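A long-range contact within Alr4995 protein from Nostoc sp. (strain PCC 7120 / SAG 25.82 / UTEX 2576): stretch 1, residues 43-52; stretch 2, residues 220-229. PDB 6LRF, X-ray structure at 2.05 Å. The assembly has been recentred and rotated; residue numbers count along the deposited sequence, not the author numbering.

Stretch 1, residues 43-52: GLYQILKEHA
Stretch 2 (220-229) TVNVESIVIM

A helix laid against one face of a β-hairpin makes this contact, and apolar side chains hold it; no hydrogen bond crosses between the stretches. Residues 43-48 are helical, with phi/psi near -60/-45, and the helix begins earlier in the chain. Strands 221-223 and 226-229 are joined by a type II' turn from Val223 to Ile226, in which Glu224 takes the positive phi (41/-99) typical of its first corner. Paired backbone bonds close the hairpin: Ile228 N to Val221 O (2.8 Å) and Ile226 N to Val223 O (2.8 Å) are two of them. The helix runs nearly antiparallel to strand 226-229, at 173° with axes 10.3 Å apart, placing Leu44 CA 8.2 Å from Ile228 CA and His51 CA 7.1 Å from Val223 CA.

Ile228 covers the most surface. Its CA-to-CB bond points toward the helix, and its m,t rotamer carries CD1 to 3.6 Å from Ile47 CG2 (Ile47 is also m,t) and 4.0 Å from Leu48 CD1, while CG2 lies 3.9 Å from Leu44 CD1. A β-branched residue suits a strand and offers two arms to the helix.

Leu44 and Leu48, one helical turn apart, start sideways; t,p rotamers bring their ends nearer. Leu48 CD1 also meets Val221 CG1 at 4.0 Å and Val223 CG2 at 3.8 Å. Strand alternation aims both valines, each with chi1 t, at the helix, whereas Asn222 points away and braces the turn, its ND2 donating to Glu224 O (2.9 Å) and Ile226 O (2.8 Å).

At the exposed end, His51 (chi1 m, chi2 89°) donates from ND1 to Ile47 O at 3.1 Å, which helps fix the ring. Its CD2 lies 4.0 Å from Ile226 CG1, and its backbone O approaches Val223 CG1 at 3.7 Å. A partly polar ring suits this solvent-facing margin, whereas Ile228 and Val223 are buried.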

# COMPACT_ATOMS: atom_id res chain seq x y z
N GLY B 43 18.86 -55.16 -4.03
CA GLY B 43 20.09 -54.48 -3.67
C GLY B 43 20.18 -54.21 -2.18
O GLY B 43 21.21 -54.48 -1.55
N LEU B 44 19.09 -53.69 -1.61
CA LEU B 44 19.00 -53.46 -0.16
C LEU B 44 19.09 -54.78 0.61
O LEU B 44 19.89 -54.93 1.55
CB LEU B 44 17.69 -52.74 0.17
CG LEU B 44 17.44 -52.51 1.66
CD1 LEU B 44 18.60 -51.74 2.27
CD2 LEU B 44 16.13 -51.77 1.84
N TYR B 45 18.24 -55.71 0.20
CA TYR B 45 18.19 -57.05 0.74
C TYR B 45 19.58 -57.69 0.77
O TYR B 45 20.03 -58.16 1.82
CB TYR B 45 17.21 -57.88 -0.08
CG TYR B 45 17.04 -59.30 0.40
CD1 TYR B 45 16.69 -59.56 1.72
CD2 TYR B 45 17.20 -60.37 -0.46
CE1 TYR B 45 16.52 -60.86 2.16
CE2 TYR B 45 17.04 -61.67 -0.03
CZ TYR B 45 16.69 -61.91 1.28
OH TYR B 45 16.52 -63.21 1.71
N GLN B 46 20.26 -57.67 -0.37
CA GLN B 46 21.58 -58.28 -0.49
C GLN B 46 22.60 -57.61 0.44
O GLN B 46 23.34 -58.30 1.14
CB GLN B 46 22.08 -58.24 -1.94
CG GLN B 46 21.29 -59.08 -2.95
CD GLN B 46 21.24 -60.56 -2.60
OE1 GLN B 46 22.20 -61.12 -2.06
NE2 GLN B 46 20.13 -61.21 -2.94
N ILE B 47 22.62 -56.28 0.45
CA ILE B 47 23.55 -55.53 1.30
C ILE B 47 23.31 -55.83 2.77
O ILE B 47 24.26 -56.08 3.53
CB ILE B 47 23.44 -54.02 1.08
CG1 ILE B 47 23.92 -53.64 -0.32
CG2 ILE B 47 24.26 -53.28 2.11
CD1 ILE B 47 23.62 -52.19 -0.70
N LEU B 48 22.05 -55.82 3.18
CA LEU B 48 21.69 -56.01 4.57
C LEU B 48 22.00 -57.43 5.02
O LEU B 48 22.48 -57.65 6.14
CB LEU B 48 20.21 -55.67 4.81
CG LEU B 48 19.78 -55.50 6.27
CD1 LEU B 48 20.68 -54.51 6.99
CD2 LEU B 48 18.33 -55.06 6.36
N LYS B 49 21.72 -58.40 4.14
CA LYS B 49 21.97 -59.82 4.41
C LYS B 49 23.45 -60.09 4.69
O LYS B 49 23.80 -61.10 5.31
CB LYS B 49 21.50 -60.67 3.23
CG LYS B 49 20.27 -61.51 3.53
CD LYS B 49 20.50 -62.36 4.79
CE LYS B 49 19.27 -63.20 5.19
NZ LYS B 49 19.50 -64.03 6.42
N GLU B 50 24.31 -59.17 4.24
CA GLU B 50 25.75 -59.27 4.44
C GLU B 50 26.21 -58.73 5.79
O GLU B 50 27.36 -58.94 6.19
CB GLU B 50 26.49 -58.53 3.31
CG GLU B 50 26.34 -59.17 1.92
CD GLU B 50 27.08 -58.40 0.81
OE1 GLU B 50 26.79 -57.20 0.61
OE2 GLU B 50 27.93 -59.00 0.12
N HIS B 51 25.33 -58.04 6.51
CA HIS B 51 25.69 -57.52 7.83
C HIS B 51 24.73 -57.97 8.92
O HIS B 51 24.92 -57.64 10.10
CB HIS B 51 25.76 -56.00 7.81
CG HIS B 51 26.76 -55.45 6.83
ND1 HIS B 51 26.45 -55.18 5.52
CD2 HIS B 51 28.07 -55.13 6.99
CE1 HIS B 51 27.52 -54.71 4.90
NE2 HIS B 51 28.51 -54.68 5.77
N ALA B 52 23.71 -58.73 8.54
CA ALA B 52 22.69 -59.15 9.49
C ALA B 52 21.80 -60.26 8.94
O ALA B 52 21.87 -60.61 7.76
CB ALA B 52 21.84 -57.94 9.91
N THR B 220 17.39 -44.15 7.13
CA THR B 220 18.64 -44.88 7.05
C THR B 220 18.65 -46.08 7.97
O THR B 220 18.21 -46.00 9.12
CB THR B 220 19.80 -43.95 7.42
OG1 THR B 220 20.13 -43.13 6.30
CG2 THR B 220 21.03 -44.74 7.85
N VAL B 221 19.15 -47.21 7.45
CA VAL B 221 19.36 -48.40 8.26
C VAL B 221 20.75 -48.34 8.88
O VAL B 221 21.74 -48.10 8.20
CB VAL B 221 19.19 -49.68 7.43
CG1 VAL B 221 19.39 -50.91 8.29
CG2 VAL B 221 17.81 -49.70 6.79
N ASN B 222 20.80 -48.54 10.19
CA ASN B 222 22.05 -48.50 10.94
C ASN B 222 22.39 -49.89 11.43
O ASN B 222 21.62 -50.49 12.19
CB ASN B 222 21.95 -47.53 12.12
CG ASN B 222 23.27 -47.32 12.84
OD1 ASN B 222 23.30 -47.13 14.07
ND2 ASN B 222 24.38 -47.36 12.09
N VAL B 223 23.52 -50.43 10.96
CA VAL B 223 24.05 -51.68 11.49
C VAL B 223 25.43 -51.40 12.10
O VAL B 223 26.43 -51.33 11.38
CB VAL B 223 24.13 -52.77 10.42
CG1 VAL B 223 24.07 -54.15 11.06
CG2 VAL B 223 22.97 -52.62 9.44
N GLU B 224 25.46 -51.25 13.42
CA GLU B 224 26.59 -50.68 14.17
C GLU B 224 27.21 -49.48 13.46
O GLU B 224 26.69 -48.37 13.57
CB GLU B 224 27.66 -51.75 14.45
CG GLU B 224 28.92 -51.26 15.24
CD GLU B 224 28.65 -50.13 16.26
OE1 GLU B 224 27.73 -50.28 17.11
OE2 GLU B 224 29.37 -49.09 16.24
N SER B 225 28.31 -49.68 12.75
CA SER B 225 29.00 -48.55 12.14
C SER B 225 28.66 -48.39 10.68
O SER B 225 29.18 -47.50 10.01
CB SER B 225 30.51 -48.68 12.33
OG SER B 225 30.85 -48.32 13.66
N ILE B 226 27.78 -49.25 10.18
CA ILE B 226 27.29 -49.12 8.82
C ILE B 226 26.00 -48.30 8.79
O ILE B 226 25.14 -48.46 9.66
CB ILE B 226 27.01 -50.49 8.18
CG1 ILE B 226 28.15 -51.46 8.46
CG2 ILE B 226 26.72 -50.33 6.69
CD1 ILE B 226 29.53 -50.92 8.17
N VAL B 227 25.89 -47.41 7.81
CA VAL B 227 24.62 -46.75 7.55
C VAL B 227 24.26 -46.91 6.08
O VAL B 227 24.99 -46.48 5.19
CB VAL B 227 24.64 -45.25 7.94
CG1 VAL B 227 24.55 -45.12 9.45
CG2 VAL B 227 25.89 -44.55 7.42
N ILE B 228 23.13 -47.58 5.83
CA ILE B 228 22.65 -47.80 4.48
C ILE B 228 21.51 -46.84 4.18
O ILE B 228 20.66 -46.58 5.04
CB ILE B 228 22.15 -49.24 4.28
CG1 ILE B 228 23.21 -50.24 4.75
CG2 ILE B 228 21.78 -49.48 2.83
CD1 ILE B 228 22.66 -51.65 4.95
N MSE B 229 21.49 -46.32 2.96
CA MSE B 229 20.48 -45.34 2.59
C MSE B 229 20.38 -45.16 1.09
O MSE B 229 21.14 -45.74 0.33
CB MSE B 229 20.80 -44.00 3.24
CG MSE B 229 22.29 -43.68 3.21
SE MSE B 229 22.56 -41.84 3.77
CE MSE B 229 21.32 -41.02 2.51